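Local coordinates for protein antibiotic biosynthesis monooxygenase (Rhodospirillum rubrum, PDB 4HL9) that probably acts as a monooxygenase of the antibiotic biosynthesis monooxygenase (ABM) family, a small alpha-beta protein that assembles from two copies of its chain, at residues K25-F31 / H71-E77; D30-A36 / I100-Q106. One frame throughout, in Å; residues are numbered along the deposited sequence.

Contact 1 of 2, residues K25-F31 / H71-E77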
loop_
_atom_site.group_PDB
_atom_site.type_symbol
_atom_site.label_atom_id
_atom_site.label_comp_id
_atom_site.label_asym_id
_atom_site.label_seq_id
_atom_site.Cartn_x
_atom_site.Cartn_y
_atom_site.Cartn_z
ATOM N N LYS A 25 -3.497 8.379 -4.662
ATOM C CA LYS A 25 -3.304 6.950 -4.349
ATOM C C LYS A 25 -3.687 6.748 -2.894
ATOM O O LYS A 25 -3.347 7.570 -2.067
ATOM C CB LYS A 25 -1.836 6.569 -4.566
ATOM C CG LYS A 25 -1.567 5.054 -4.779
ATOM C CD LYS A 25 -2.054 4.593 -6.178
ATOM C CE LYS A 25 -1.688 3.123 -6.374
ATOM N NZ LYS A 25 -1.864 2.717 -7.782
ATOM N N VAL A 26 -4.391 5.659 -2.581
ATOM C CA VAL A 26 -4.796 5.384 -1.205
ATOM C C VAL A 26 -4.410 3.953 -0.843
ATOM O O VAL A 26 -4.581 3.075 -1.645
ATOM C CB VAL A 26 -6.326 5.524 -1.028
ATOM C CG1 VAL A 26 -6.766 5.167 0.391
ATOM C CG2 VAL A 26 -6.790 6.937 -1.410
ATOM N N ILE A 27 -3.848 3.769 0.345
ATOM C CA ILE A 27 -3.793 2.444 0.968
ATOM C C ILE A 27 -4.616 2.491 2.257
ATOM O O ILE A 27 -4.459 3.406 3.060
ATOM C CB ILE A 27 -2.348 2.025 1.263
ATOM C CG1 ILE A 27 -1.587 1.866 -0.053
ATOM C CG2 ILE A 27 -2.315 0.676 2.087
ATOM C CD1 ILE A 27 -0.066 1.797 0.152
ATOM N N ALA A 28 -5.479 1.496 2.418
ATOM C CA ALA A 28 -6.330 1.301 3.587
ATOM C C ALA A 28 -6.101 -0.116 4.068
ATOM O O ALA A 28 -6.002 -1.050 3.242
ATOM C CB ALA A 28 -7.770 1.471 3.204
ATOM N N GLN A 29 -6.001 -0.264 5.387
ATOM C CA GLN A 29 -5.736 -1.532 6.040
ATOM C C GLN A 29 -6.780 -1.794 7.104
ATOM O O GLN A 29 -7.065 -0.915 7.952
ATOM C CB GLN A 29 -4.368 -1.508 6.708
ATOM C CG GLN A 29 -3.217 -1.172 5.764
ATOM C CD GLN A 29 -1.889 -1.274 6.451
ATOM O OE1 GLN A 29 -1.572 -2.309 7.040
ATOM N NE2 GLN A 29 -1.088 -0.202 6.378
ATOM N N ASP A 30 -7.336 -2.992 7.053
ATOM C CA ASP A 30 -8.276 -3.473 8.064
ATOM C C ASP A 30 -7.621 -4.646 8.803
ATOM O O ASP A 30 -6.875 -5.425 8.183
ATOM C CB ASP A 30 -9.533 -4.000 7.412
ATOM C CG ASP A 30 -10.375 -2.919 6.723
ATOM O OD1 ASP A 30 -10.169 -1.701 6.929
ATOM O OD2 ASP A 30 -11.286 -3.331 5.993
ATOM N N PHE A 31 -7.912 -4.759 10.098
ATOM C CA PHE A 31 -7.428 -5.885 10.920
ATOM C C PHE A 31 -8.645 -6.566 11.488
ATOM O O PHE A 31 -9.279 -6.041 12.397
ATOM C CB PHE A 31 -6.501 -5.384 12.023
ATOM C CG PHE A 31 -5.318 -4.579 11.506
ATOM C CD1 PHE A 31 -4.081 -5.188 11.310
ATOM C CD2 PHE A 31 -5.450 -3.228 11.215
ATOM C CE1 PHE A 31 -2.983 -4.458 10.838
ATOM C CE2 PHE A 31 -4.358 -2.481 10.731
ATOM C CZ PHE A 31 -3.130 -3.095 10.544
ATOM N N HIS A 71 -5.669 -9.646 7.845
ATOM C CA HIS A 71 -5.123 -8.286 7.647
ATOM C C HIS A 71 -5.324 -7.991 6.163
ATOM O O HIS A 71 -4.619 -8.544 5.311
ATOM C CB HIS A 71 -3.643 -8.185 8.095
ATOM C CG HIS A 71 -2.977 -6.858 7.791
ATOM N ND1 HIS A 71 -1.606 -6.715 7.695
ATOM C CD2 HIS A 71 -3.490 -5.626 7.547
ATOM C CE1 HIS A 71 -1.302 -5.456 7.421
ATOM N NE2 HIS A 71 -2.428 -4.773 7.315
ATOM N N PHE A 72 -6.334 -7.169 5.857
ATOM C CA PHE A 72 -6.691 -6.896 4.453
ATOM C C PHE A 72 -6.187 -5.533 4.078
ATOM O O PHE A 72 -6.248 -4.622 4.899
ATOM C CB PHE A 72 -8.211 -6.985 4.234
ATOM C CG PHE A 72 -8.745 -8.368 4.397
ATOM C CD1 PHE A 72 -8.693 -9.277 3.343
ATOM C CD2 PHE A 72 -9.258 -8.782 5.628
ATOM C CE1 PHE A 72 -9.163 -10.561 3.499
ATOM C CE2 PHE A 72 -9.729 -10.064 5.796
ATOM C CZ PHE A 72 -9.686 -10.957 4.728
ATOM N N VAL A 73 -5.742 -5.391 2.826
ATOM C CA VAL A 73 -5.150 -4.141 2.354
ATOM C C VAL A 73 -5.764 -3.750 1.011
ATOM O O VAL A 73 -5.754 -4.540 0.053
ATOM C CB VAL A 73 -3.612 -4.221 2.254
ATOM C CG1 VAL A 73 -3.019 -2.905 1.686
ATOM C CG2 VAL A 73 -2.993 -4.531 3.632
ATOM N N PHE A 74 -6.310 -2.542 0.967
ATOM C CA PHE A 74 -6.839 -1.961 -0.251
ATOM C C PHE A 74 -5.759 -1.085 -0.870
ATOM O O PHE A 74 -5.072 -0.360 -0.167
ATOM C CB PHE A 74 -8.052 -1.062 0.071
ATOM C CG PHE A 74 -9.282 -1.815 0.506
ATOM C CD1 PHE A 74 -10.184 -2.302 -0.435
ATOM C CD2 PHE A 74 -9.558 -1.994 1.861
ATOM C CE1 PHE A 74 -11.334 -2.987 -0.038
ATOM C CE2 PHE A 74 -10.714 -2.646 2.266
ATOM C CZ PHE A 74 -11.593 -3.151 1.324
ATOM N N ILE A 75 -5.582 -1.184 -2.188
ATOM C CA ILE A 75 -4.749 -0.236 -2.907
ATOM C C ILE A 75 -5.658 0.400 -3.937
ATOM O O ILE A 75 -6.226 -0.296 -4.772
ATOM C CB ILE A 75 -3.548 -0.923 -3.623
ATOM C CG1 ILE A 75 -2.548 -1.479 -2.601
ATOM C CG2 ILE A 75 -2.818 0.098 -4.517
ATOM C CD1 ILE A 75 -1.436 -2.349 -3.243
ATOM N N GLU A 76 -5.788 1.727 -3.876
ATOM C CA GLU A 76 -6.806 2.417 -4.655
ATOM C C GLU A 76 -6.150 3.577 -5.398
ATOM O O GLU A 76 -5.143 4.128 -4.960
ATOM C CB GLU A 76 -7.953 2.943 -3.752
ATOM C CG GLU A 76 -8.196 2.166 -2.423
ATOM C CD GLU A 76 -9.240 2.821 -1.461
ATOM O OE1 GLU A 76 -9.779 3.918 -1.753
ATOM O OE2 GLU A 76 -9.550 2.204 -0.403
ATOM N N GLU A 77 -6.730 3.921 -6.536
ATOM C CA GLU A 77 -6.312 5.104 -7.258
ATOM C C GLU A 77 -7.581 5.854 -7.649
ATOM O O GLU A 77 -8.532 5.265 -8.192
ATOM C CB GLU A 77 -5.459 4.702 -8.470
ATOM C CG GLU A 77 -4.791 5.839 -9.199
ATOM C CD GLU A 77 -3.735 5.361 -10.188
ATOM O OE1 GLU A 77 -3.755 4.174 -10.592
ATOM O OE2 GLU A 77 -2.888 6.183 -10.581
#
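Phe31 and His71 stack where strands 25-31 and 71-77 pair antiparallel in the sheet of this ferredoxin-like ABM domain. The segment axes run 4.6 Å apart at 165°, and six backbone hydrogen bonds join Val26 with Glu76, Ala28 with Phe74 and Asp30 with Phe72. Lys25 runs over the neighbouring strand on the face it shares with Ile27 and Ile75. Its CG lies anti to the backbone N (chi1 -159°) and the chain then bends at chi2, so that CB and CG pass the carbonyl O of Glu76. Lys25 CD comes 3.4 Å from Glu76 O. Lys25 CE rests 3.7 Å from Ile75 CG2, and NZ ends in a long salt bridge to Glu77 OE1. Further along the same face, Ile27 CG2 packs on Val73 CG1, and Ile27 and Val73 also meet the second subunit, so this face joins the dimer. On the other face Phe74 and Phe72 turn toward helix 37-52, while Trp78 is hydrogen-bonded to Glu76 and Tyr44 to Asp30. The Phe31 and His71 rings form an offset stack, planes 13° apart and centroids 4.4 Å from each other, with Phe31 CE1 over one face of the imidazole. His71 ND1 is hydrogen-bonded to Asp65, and His71 NE2 donates to Gln29 OE1 (2.6 Å) in a somewhat bent bond, in the amide's carbonyl plane and on a lone pair.

Contact 2 of 2, residues D30-A36 / I100-Q106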
loop_
_atom_site.group_PDB
_atom_site.type_symbol
_atom_site.label_atom_id
_atom_site.label_comp_id
_atom_site.label_asym_id
_atom_site.label_seq_id
_atom_site.Cartn_x
_atom_site.Cartn_y
_atom_site.Cartn_z
ATOM N N ASP A 30 -7.336 -2.992 7.053
ATOM C CA ASP A 30 -8.276 -3.473 8.064
ATOM C C ASP A 30 -7.621 -4.646 8.803
ATOM O O ASP A 30 -6.875 -5.425 8.183
ATOM C CB ASP A 30 -9.533 -4.000 7.412
ATOM C CG ASP A 30 -10.375 -2.919 6.723
ATOM O OD1 ASP A 30 -10.169 -1.701 6.929
ATOM O OD2 ASP A 30 -11.286 -3.331 5.993
ATOM N N PHE A 31 -7.912 -4.759 10.098
ATOM C CA PHE A 31 -7.428 -5.885 10.920
ATOM C C PHE A 31 -8.645 -6.566 11.488
ATOM O O PHE A 31 -9.279 -6.041 12.397
ATOM C CB PHE A 31 -6.501 -5.384 12.023
ATOM C CG PHE A 31 -5.318 -4.579 11.506
ATOM C CD1 PHE A 31 -4.081 -5.188 11.310
ATOM C CD2 PHE A 31 -5.450 -3.228 11.215
ATOM C CE1 PHE A 31 -2.983 -4.458 10.838
ATOM C CE2 PHE A 31 -4.358 -2.481 10.731
ATOM C CZ PHE A 31 -3.130 -3.095 10.544
ATOM N N ILE A 32 -9.002 -7.695 10.900
ATOM C CA ILE A 32 -10.261 -8.371 11.212
ATOM C C ILE A 32 -9.995 -9.498 12.225
ATOM O O ILE A 32 -8.986 -10.211 12.091
ATOM C CB ILE A 32 -10.909 -8.956 9.929
ATOM C CG1 ILE A 32 -11.198 -7.829 8.906
ATOM C CG2 ILE A 32 -12.212 -9.711 10.261
ATOM C CD1 ILE A 32 -11.924 -6.635 9.546
ATOM N N LYS A 33 -10.895 -9.664 13.202
ATOM C CA LYS A 33 -10.784 -10.785 14.162
ATOM C C LYS A 33 -10.786 -12.101 13.399
ATOM O O LYS A 33 -11.631 -12.304 12.533
ATOM C CB LYS A 33 -11.924 -10.753 15.179
ATOM C CG LYS A 33 -11.909 -9.543 16.084
ATOM C CD LYS A 33 -13.071 -9.605 17.070
ATOM C CE LYS A 33 -13.069 -8.388 17.952
ATOM N NZ LYS A 33 -14.207 -8.441 18.896
ATOM N N PRO A 34 -9.819 -13.000 13.697
ATOM C CA PRO A 34 -9.685 -14.233 12.928
ATOM C C PRO A 34 -10.980 -15.035 12.819
ATOM O O PRO A 34 -11.241 -15.608 11.765
ATOM C CB PRO A 34 -8.628 -15.037 13.715
ATOM C CG PRO A 34 -7.821 -14.007 14.384
ATOM C CD PRO A 34 -8.751 -12.858 14.700
ATOM N N GLU A 35 -11.767 -15.056 13.896
ATOM C CA GLU A 35 -13.087 -15.726 13.948
ATOM C C GLU A 35 -14.041 -15.251 12.847
ATOM O O GLU A 35 -14.959 -15.980 12.462
ATOM C CB GLU A 35 -13.812 -15.424 15.279
ATOM C CG GLU A 35 -13.023 -15.529 16.534
ATOM C CD GLU A 35 -12.357 -14.223 16.955
ATOM O OE1 GLU A 35 -13.023 -13.311 17.512
ATOM O OE2 GLU A 35 -11.140 -14.136 16.758
ATOM N N ALA A 36 -13.832 -14.016 12.372
ATOM C CA ALA A 36 -14.800 -13.321 11.499
ATOM C C ALA A 36 -14.452 -13.305 10.006
ATOM O O ALA A 36 -15.209 -12.766 9.198
ATOM C CB ALA A 36 -15.014 -11.889 11.999
ATOM N N ILE A 100 -18.336 -4.799 7.831
ATOM C CA ILE A 100 -16.974 -5.296 7.948
ATOM C C ILE A 100 -16.327 -4.865 9.242
ATOM O O ILE A 100 -15.796 -5.701 9.992
ATOM C CB ILE A 100 -16.115 -4.872 6.730
ATOM C CG1 ILE A 100 -16.603 -5.627 5.503
ATOM C CG2 ILE A 100 -14.631 -5.179 7.000
ATOM C CD1 ILE A 100 -16.272 -4.939 4.117
ATOM N N ASN A 101 -16.404 -3.572 9.542
ATOM C CA ASN A 101 -15.756 -3.022 10.713
ATOM C C ASN A 101 -16.340 -3.497 12.046
ATOM O O ASN A 101 -15.665 -3.419 13.049
ATOM C CB ASN A 101 -15.727 -1.501 10.670
ATOM C CG ASN A 101 -14.808 -0.972 9.596
ATOM O OD1 ASN A 101 -14.030 -1.722 8.970
ATOM N ND2 ASN A 101 -14.891 0.335 9.366
ATOM N N ALA A 102 -17.573 -3.990 12.036
ATOM C CA ALA A 102 -18.163 -4.627 13.220
ATOM C C ALA A 102 -17.243 -5.713 13.796
ATOM O O ALA A 102 -17.238 -5.970 14.998
ATOM C CB ALA A 102 -19.511 -5.230 12.864
ATOM N N HIS A 103 -16.453 -6.322 12.920
ATOM C CA HIS A 103 -15.546 -7.398 13.301
ATOM C C HIS A 103 -14.047 -7.036 13.422
ATOM O O HIS A 103 -13.205 -7.936 13.503
ATOM C CB HIS A 103 -15.739 -8.545 12.333
ATOM C CG HIS A 103 -17.133 -9.100 12.336
ATOM N ND1 HIS A 103 -17.678 -9.724 13.437
ATOM C CD2 HIS A 103 -18.091 -9.131 11.376
ATOM C CE1 HIS A 103 -18.908 -10.122 13.156
ATOM N NE2 HIS A 103 -19.186 -9.771 11.913
ATOM N N GLN A 104 -13.705 -5.747 13.434
ATOM C CA GLN A 104 -12.284 -5.345 13.504
ATOM C C GLN A 104 -11.634 -5.672 14.854
ATOM O O GLN A 104 -12.275 -5.575 15.900
ATOM C CB GLN A 104 -12.114 -3.868 13.218
ATOM C CG GLN A 104 -12.611 -2.972 14.331
ATOM C CD GLN A 104 -12.496 -1.490 14.010
ATOM O OE1 GLN A 104 -12.600 -1.080 12.855
ATOM N NE2 GLN A 104 -12.291 -0.687 15.036
ATOM N N ARG A 105 -10.358 -6.045 14.835
ATOM C CA ARG A 105 -9.653 -6.298 16.095
ATOM C C ARG A 105 -9.019 -5.022 16.663
ATOM O O ARG A 105 -8.783 -4.923 17.873
ATOM C CB ARG A 105 -8.665 -7.478 15.967
ATOM C CG ARG A 105 -7.464 -7.286 15.072
ATOM C CD ARG A 105 -6.488 -8.473 15.227
ATOM N NE ARG A 105 -6.625 -9.353 14.081
ATOM C CZ ARG A 105 -5.623 -9.721 13.292
ATOM N NH1 ARG A 105 -4.375 -9.341 13.570
ATOM N NH2 ARG A 105 -5.876 -10.494 12.236
ATOM N N GLN A 106 -8.782 -4.044 15.789
ATOM C CA GLN A 106 -8.212 -2.732 16.138
ATOM C C GLN A 106 -8.722 -1.781 15.061
ATOM O O GLN A 106 -9.191 -2.240 14.023
ATOM C CB GLN A 106 -6.681 -2.708 16.057
ATOM C CG GLN A 106 -5.944 -4.043 16.117
ATOM C CD GLN A 106 -4.644 -4.070 15.306
ATOM O OE1 GLN A 106 -4.031 -3.030 15.009
ATOM N NE2 GLN A 106 -4.229 -5.275 14.930
HETATM O O HOH W 1 -9.319 -2.637 11.193
HETATM O O HOH W 2 -16.547 -8.009 17.055
#
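Two backbone bonds tie segment 30-36 to segment 100-106: Arg105 N donates to Phe31 O at 2.7 Å, and Lys33 N donates to His103 O at 2.9 Å with an N-H...O angle of 174°. They flank the antiparallel non-hydrogen-bonded pair Ile32-Gln104, whose CA atoms are 4.3 Å apart and whose side chains diverge. The type I turn from Asn101 to Gln104 brings the chain out of helix 91-101 into this pairing. Arg105 then doubles the link through its side chain. CG sits between the backbone N and carbonyl carbon (chi1 67°) and packs against Phe31 CB, and a bend at chi3 turns the guanidinium side-on to Ile32 O. Arg105 NE and NH2 both donate to Ile32 O, NH2 at 3.1 Å; they approach from the same face of the carbonyl, NE well above its plane, and the oxygen lies near the guanidinium plane. NH2 also forms a salt bridge with Asp68, a second partner for the charge. Gln106 lays its amide over one face of the Phe31 ring, the planes 24° apart, with OE1 above the ring centre. The Lys33 chain runs counter to that of Arg105, with Lys33 CG 3.8 Å from Arg105 CB, and a water joins Lys33 NZ to Ala102 O. Another water spans Phe31 N and Gln106 O. At the end of helix 91-101, Ile32 CD1 meets Ile100 CG2 at 4.0 Å, beside Tyr44 of helix 37-52; within the turn, His103 CB lies 3.4 Å from Ala36 CB. The arrangement is the helix-to-strand connection of a ferredoxin-like fold, in which the last strand comes off its helix and pairs antiparallel with the first strand of the sheet.

How the contacts relate
Contacts 1 and 2 lie on opposite edges of strand 24-32, which is flanked in the sheet by 71-78 and 104-115; they are about 14 Å apart, centre to centre. Contact 1 sits about 5 Å from the centre of the chain and is buried, whereas contact 2, about 13 Å from the centre of the chain, is partly exposed and lies where that strand ends. Asp30 and Phe31 belong to both, and Phe72 CD2 packs 3.9 Å from Ile32 CG1 to join them directly. Along the chain the segments alternate: 25-31, 30-36, 71-77, 100-106. The first strand thus takes one partner from mid-chain and another from the C-terminal part, which places it inside the sheet, in the order 59-65, 71-78, 24-32, 104-115.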